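Local coordinates for protein catechol 2,3-dioxygenase (PDB 3HPY) that probably catalyses the iron(II)-dependent extradiol cleavage of catechol by dioxygen to 2-hydroxy-6-oxohexa-2,4-dienoate, working as a homotetramer, at residues A230-G244 with I256-T268. Numbering follows the deposited sequence.
Sequences AGDIMSMNEVNVDIG and IYAWDPSGNRFET. With FE (Fe (III) ion), chain I; MCT (4-methylcatechol), chain J.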
loop_
_atom_site.group_PDB
_atom_site.type_symbol
_atom_site.label_atom_id
_atom_site.label_comp_id
_atom_site.label_asym_id
_atom_site.label_seq_id
_atom_site.Cartn_x
_atom_site.Cartn_y
_atom_site.Cartn_z
ATOM N N ALA C 230 -4.658 -6.540 9.759
ATOM C CA ALA C 230 -5.814 -6.933 10.573
ATOM C C ALA C 230 -5.900 -8.448 10.468
ATOM O O ALA C 230 -6.082 -9.139 11.467
ATOM C CB ALA C 230 -7.100 -6.298 10.033
ATOM N N GLY C 231 -5.758 -8.948 9.243
ATOM C CA GLY C 231 -5.806 -10.379 9.012
ATOM C C GLY C 231 -4.737 -11.111 9.804
ATOM O O GLY C 231 -5.028 -12.125 10.455
ATOM N N ASP C 232 -3.501 -10.608 9.764
ATOM C CA ASP C 232 -2.411 -11.245 10.509
ATOM C C ASP C 232 -2.733 -11.250 11.991
ATOM O O ASP C 232 -2.559 -12.264 12.666
ATOM C CB ASP C 232 -1.082 -10.506 10.326
ATOM C CG ASP C 232 -0.639 -10.446 8.891
ATOM O OD1 ASP C 232 -0.885 -11.419 8.152
ATOM O OD2 ASP C 232 -0.024 -9.430 8.509
ATOM N N ILE C 233 -3.185 -10.109 12.498
ATOM C CA ILE C 233 -3.523 -10.010 13.912
ATOM C C ILE C 233 -4.633 -11.002 14.262
ATOM O O ILE C 233 -4.591 -11.644 15.313
ATOM C CB ILE C 233 -3.924 -8.572 14.277
ATOM C CG1 ILE C 233 -2.735 -7.639 14.000
ATOM C CG2 ILE C 233 -4.298 -8.486 15.759
ATOM C CD1 ILE C 233 -3.052 -6.154 14.117
ATOM N N MET C 234 -5.607 -11.158 13.376
ATOM C CA MET C 234 -6.682 -12.105 13.636
ATOM C C MET C 234 -6.127 -13.523 13.811
ATOM O O MET C 234 -6.537 -14.247 14.720
ATOM C CB MET C 234 -7.698 -12.082 12.494
ATOM C CG MET C 234 -8.546 -10.826 12.469
ATOM S SD MET C 234 -9.599 -10.755 11.042
ATOM C CE MET C 234 -10.305 -9.140 11.285
ATOM N N SER C 235 -5.184 -13.908 12.953
ATOM C CA SER C 235 -4.593 -15.240 13.022
ATOM C C SER C 235 -3.752 -15.440 14.274
ATOM O O SER C 235 -3.834 -16.479 14.930
ATOM C CB SER C 235 -3.732 -15.507 11.783
ATOM O OG SER C 235 -3.164 -16.805 11.848
ATOM N N MET C 236 -2.934 -14.447 14.593
ATOM C CA MET C 236 -2.087 -14.514 15.767
ATOM C C MET C 236 -2.929 -14.739 17.020
ATOM O O MET C 236 -2.461 -15.352 17.978
ATOM C CB MET C 236 -1.271 -13.221 15.904
ATOM C CG MET C 236 -0.289 -12.971 14.763
ATOM S SD MET C 236 0.431 -11.295 14.783
ATOM C CE MET C 236 2.005 -11.582 15.620
ATOM N N ASN C 237 -4.167 -14.248 17.021
ATOM C CA ASN C 237 -5.036 -14.433 18.174
ATOM C C ASN C 237 -6.098 -15.506 17.940
ATOM O O ASN C 237 -7.112 -15.559 18.641
ATOM C CB ASN C 237 -5.706 -13.116 18.569
ATOM C CG ASN C 237 -4.712 -12.080 19.024
ATOM O OD1 ASN C 237 -4.135 -11.357 18.210
ATOM N ND2 ASN C 237 -4.491 -12.009 20.334
ATOM N N GLU C 238 -5.846 -16.362 16.955
ATOM C CA GLU C 238 -6.738 -17.459 16.610
ATOM C C GLU C 238 -8.198 -17.045 16.471
ATOM O O GLU C 238 -9.106 -17.774 16.856
ATOM C CB GLU C 238 -6.590 -18.593 17.638
ATOM C CG GLU C 238 -5.211 -19.249 17.601
ATOM C CD GLU C 238 -5.120 -20.535 18.414
ATOM O OE1 GLU C 238 -4.052 -21.185 18.368
ATOM O OE2 GLU C 238 -6.104 -20.897 19.094
ATOM N N VAL C 239 -8.409 -15.864 15.898
ATOM C CA VAL C 239 -9.745 -15.334 15.678
ATOM C C VAL C 239 -10.350 -15.976 14.436
ATOM O O VAL C 239 -9.723 -15.990 13.379
ATOM C CB VAL C 239 -9.709 -13.813 15.432
ATOM C CG1 VAL C 239 -11.117 -13.300 15.195
ATOM C CG2 VAL C 239 -9.054 -13.104 16.600
ATOM N N ASN C 240 -11.566 -16.500 14.559
ATOM C CA ASN C 240 -12.239 -17.119 13.423
ATOM C C ASN C 240 -12.626 -16.056 12.403
ATOM O O ASN C 240 -13.331 -15.096 12.718
ATOM C CB ASN C 240 -13.492 -17.871 13.879
ATOM C CG ASN C 240 -13.165 -19.116 14.676
ATOM O OD1 ASN C 240 -14.053 -19.745 15.265
ATOM N ND2 ASN C 240 -11.886 -19.488 14.696
ATOM N N VAL C 241 -12.152 -16.248 11.179
ATOM C CA VAL C 241 -12.412 -15.335 10.082
ATOM C C VAL C 241 -13.447 -15.938 9.145
ATOM O O VAL C 241 -13.332 -17.094 8.747
ATOM C CB VAL C 241 -11.122 -15.062 9.280
ATOM C CG1 VAL C 241 -11.419 -14.150 8.117
ATOM C CG2 VAL C 241 -10.060 -14.448 10.188
ATOM N N ASP C 242 -14.455 -15.140 8.803
ATOM C CA ASP C 242 -15.535 -15.561 7.915
ATOM C C ASP C 242 -15.080 -15.519 6.450
ATOM O O ASP C 242 -15.010 -16.543 5.776
ATOM C CB ASP C 242 -16.739 -14.641 8.131
ATOM C CG ASP C 242 -17.959 -15.079 7.357
ATOM O OD1 ASP C 242 -17.909 -16.146 6.709
ATOM O OD2 ASP C 242 -18.972 -14.353 7.399
ATOM N N ILE C 243 -14.778 -14.325 5.956
ATOM C CA ILE C 243 -14.304 -14.176 4.587
ATOM C C ILE C 243 -12.976 -13.413 4.661
ATOM O O ILE C 243 -12.922 -12.300 5.182
ATOM C CB ILE C 243 -15.335 -13.411 3.707
ATOM C CG1 ILE C 243 -14.868 -13.386 2.249
ATOM C CG2 ILE C 243 -15.516 -11.986 4.209
ATOM C CD1 ILE C 243 -14.759 -14.757 1.618
ATOM N N GLY C 244 -11.910 -14.042 4.165
ATOM C CA GLY C 244 -10.575 -13.452 4.195
ATOM C C GLY C 244 -10.482 -12.084 3.557
ATOM O O GLY C 244 -11.506 -11.543 3.131
ATOM N N ILE C 256 -12.730 -7.627 5.526
ATOM C CA ILE C 256 -12.519 -8.935 6.121
ATOM C C ILE C 256 -13.614 -9.142 7.159
ATOM O O ILE C 256 -13.893 -8.240 7.957
ATOM C CB ILE C 256 -11.175 -9.041 6.861
ATOM C CG1 ILE C 256 -10.022 -8.963 5.868
ATOM C CG2 ILE C 256 -11.134 -10.356 7.648
ATOM C CD1 ILE C 256 -8.653 -9.194 6.488
ATOM N N TYR C 257 -14.235 -10.317 7.146
ATOM C CA TYR C 257 -15.266 -10.632 8.128
ATOM C C TYR C 257 -14.696 -11.637 9.121
ATOM O O TYR C 257 -14.153 -12.674 8.731
ATOM C CB TYR C 257 -16.506 -11.246 7.477
ATOM C CG TYR C 257 -17.448 -10.277 6.788
ATOM C CD1 TYR C 257 -17.409 -8.909 7.055
ATOM C CD2 TYR C 257 -18.391 -10.744 5.873
ATOM C CE1 TYR C 257 -18.286 -8.027 6.424
ATOM C CE2 TYR C 257 -19.274 -9.882 5.238
ATOM C CZ TYR C 257 -19.217 -8.525 5.514
ATOM O OH TYR C 257 -20.079 -7.679 4.858
ATOM N N ALA C 258 -14.833 -11.326 10.407
ATOM C CA ALA C 258 -14.346 -12.198 11.458
ATOM C C ALA C 258 -15.398 -12.294 12.541
ATOM O O ALA C 258 -16.397 -11.573 12.508
ATOM C CB ALA C 258 -13.052 -11.650 12.035
ATOM N N TRP C 259 -15.179 -13.181 13.507
ATOM C CA TRP C 259 -16.137 -13.335 14.589
ATOM C C TRP C 259 -15.526 -12.998 15.918
ATOM O O TRP C 259 -14.345 -13.250 16.153
ATOM C CB TRP C 259 -16.665 -14.770 14.643
ATOM C CG TRP C 259 -17.755 -15.008 13.687
ATOM C CD1 TRP C 259 -19.020 -14.496 13.743
ATOM C CD2 TRP C 259 -17.679 -15.774 12.483
ATOM N NE1 TRP C 259 -19.739 -14.897 12.642
ATOM C CE2 TRP C 259 -18.937 -15.681 11.852
ATOM C CE3 TRP C 259 -16.667 -16.532 11.877
ATOM C CZ2 TRP C 259 -19.213 -16.315 10.640
ATOM C CZ3 TRP C 259 -16.941 -17.166 10.673
ATOM C CH2 TRP C 259 -18.205 -17.054 10.066
ATOM N N ASP C 260 -16.312 -12.411 16.807
ATOM C CA ASP C 260 -15.733 -12.144 18.093
ATOM C C ASP C 260 -15.997 -13.393 18.954
ATOM O O ASP C 260 -16.787 -14.264 18.583
ATOM C CB ASP C 260 -16.255 -10.807 18.657
ATOM C CG ASP C 260 -17.564 -10.920 19.401
ATOM O OD1 ASP C 260 -18.314 -11.902 19.200
ATOM O OD2 ASP C 260 -17.843 -9.986 20.189
ATOM N N PRO C 261 -15.286 -13.524 20.080
ATOM C CA PRO C 261 -15.379 -14.649 21.025
ATOM C C PRO C 261 -16.776 -15.189 21.348
ATOM O O PRO C 261 -16.917 -16.349 21.738
ATOM C CB PRO C 261 -14.664 -14.119 22.264
ATOM C CG PRO C 261 -13.654 -13.176 21.688
ATOM C CD PRO C 261 -14.428 -12.456 20.619
ATOM N N SER C 262 -17.801 -14.355 21.196
ATOM C CA SER C 262 -19.174 -14.775 21.472
ATOM C C SER C 262 -19.926 -15.083 20.182
ATOM O O SER C 262 -21.079 -15.494 20.219
ATOM C CB SER C 262 -19.935 -13.680 22.229
ATOM O OG SER C 262 -19.265 -13.298 23.413
ATOM N N GLY C 263 -19.285 -14.878 19.038
ATOM C CA GLY C 263 -19.960 -15.147 17.782
ATOM C C GLY C 263 -20.525 -13.914 17.087
ATOM O O GLY C 263 -21.202 -14.021 16.066
ATOM N N ASN C 264 -20.260 -12.737 17.638
ATOM C CA ASN C 264 -20.718 -11.505 17.017
ATOM C C ASN C 264 -19.757 -11.193 15.870
ATOM O O ASN C 264 -18.565 -10.964 16.096
ATOM C CB ASN C 264 -20.682 -10.352 18.016
ATOM C CG ASN C 264 -21.646 -10.542 19.166
ATOM O OD1 ASN C 264 -21.276 -10.375 20.333
ATOM N ND2 ASN C 264 -22.891 -10.877 18.848
ATOM N N ARG C 265 -20.270 -11.184 14.645
ATOM C CA ARG C 265 -19.447 -10.877 13.486
ATOM C C ARG C 265 -19.150 -9.378 13.436
ATOM O O ARG C 265 -20.024 -8.546 13.703
ATOM C CB ARG C 265 -20.165 -11.273 12.194
ATOM C CG ARG C 265 -19.364 -10.958 10.933
ATOM C CD ARG C 265 -20.168 -11.127 9.644
ATOM N NE ARG C 265 -20.471 -12.518 9.310
ATOM C CZ ARG C 265 -21.695 -13.036 9.332
ATOM N NH1 ARG C 265 -22.727 -12.279 9.676
ATOM N NH2 ARG C 265 -21.893 -14.303 8.993
ATOM N N PHE C 266 -17.911 -9.034 13.107
ATOM C CA PHE C 266 -17.536 -7.638 12.967
ATOM C C PHE C 266 -16.791 -7.527 11.640
ATOM O O PHE C 266 -16.468 -8.544 11.012
ATOM C CB PHE C 266 -16.656 -7.180 14.135
ATOM C CG PHE C 266 -15.292 -7.809 14.166
ATOM C CD1 PHE C 266 -14.207 -7.182 13.555
ATOM C CD2 PHE C 266 -15.084 -9.019 14.816
ATOM C CE1 PHE C 266 -12.942 -7.749 13.594
ATOM C CE2 PHE C 266 -13.820 -9.589 14.858
ATOM C CZ PHE C 266 -12.748 -8.954 14.248
ATOM N N GLU C 267 -16.540 -6.300 11.203
ATOM C CA GLU C 267 -15.829 -6.087 9.946
ATOM C C GLU C 267 -14.804 -4.966 10.070
ATOM O O GLU C 267 -15.019 -3.990 10.808
ATOM C CB GLU C 267 -16.833 -5.743 8.842
ATOM C CG GLU C 267 -16.234 -5.273 7.527
ATOM C CD GLU C 267 -17.288 -4.669 6.604
ATOM O OE1 GLU C 267 -18.063 -3.817 7.081
ATOM O OE2 GLU C 267 -17.342 -5.031 5.412
ATOM N N THR C 268 -13.682 -5.132 9.372
ATOM C CA THR C 268 -12.631 -4.117 9.316
ATOM C C THR C 268 -12.490 -3.838 7.827
ATOM O O THR C 268 -12.053 -4.712 7.072
ATOM C CB THR C 268 -11.248 -4.620 9.801
ATOM O OG1 THR C 268 -10.908 -5.822 9.100
ATOM C CG2 THR C 268 -11.243 -4.864 11.287
HETATM FE FE FE I . -20.060 -3.809 6.280
HETATM C C1 MCT J . -21.469 -5.417 1.711
HETATM C C2 MCT J . -21.506 -5.723 3.081
HETATM C C3 MCT J . -20.874 -4.853 3.999
HETATM O O3 MCT J . -20.902 -5.144 5.303
HETATM C C4 MCT J . -20.213 -3.676 3.553
HETATM O O4 MCT J . -19.611 -2.852 4.457
HETATM C C5 MCT J . -20.180 -3.366 2.166
HETATM C C6 MCT J . -20.815 -4.245 1.252
HETATM C C MCT J . -22.129 -6.334 0.730
#
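Asp242 and Arg265 form a salt bridge in which OD2 of the aspartate, met on its anti side, accepts from Arg265 NE at 3.0 Å, with a weak second bond from NH2; the NH1 of the same guanidinium is held by His215 O. Asp242 swings CG away from its own N (chi1 -174°), across Trp259. CB stands over the six-membered ring as a CH-pi contact, 3.8 Å from its centroid, and the carboxylate plane is turned 25° from the indole.

The backbone shows how a strand pairing absorbs an extra residue. Two residues, Asp242 and Ile243, stand opposite the single Tyr257, which makes a classic beta bulge. Tyr257 O lies against both amides, accepting from Ile243 N; the approach of Asp242 N is too short to be trusted as modelled. Tyr257 N returns a bond to Ile243 O at 3.1 Å, and Trp259 N donates to Asn240 O at 2.8 Å.

On the face of the sheet carrying Val241 and Ala258, helix 230-236 packs through Met234. Its extended chain brings SD within 3.7 Å of both Ile256 CG2 and Ala258 CB, while CE reaches Phe266 CE1 at 3.8 Å. A Schellman motif with Glu238 at C-prime ends the helix before Val239 leans CG1 on Ala258.

The Tyr257 ring, with Arg265 CD over one face and Ile243 CG2 against CD2, projects from the other face of the sheet. Its OH donates to O3 of 4-methylcatechol at 2.7 Å, while neighbouring Glu267 binds the iron with His154 and His216, the two-histidine, one-carboxylate facial triad of extradiol dioxygenases in the vicinal oxygen chelate fold.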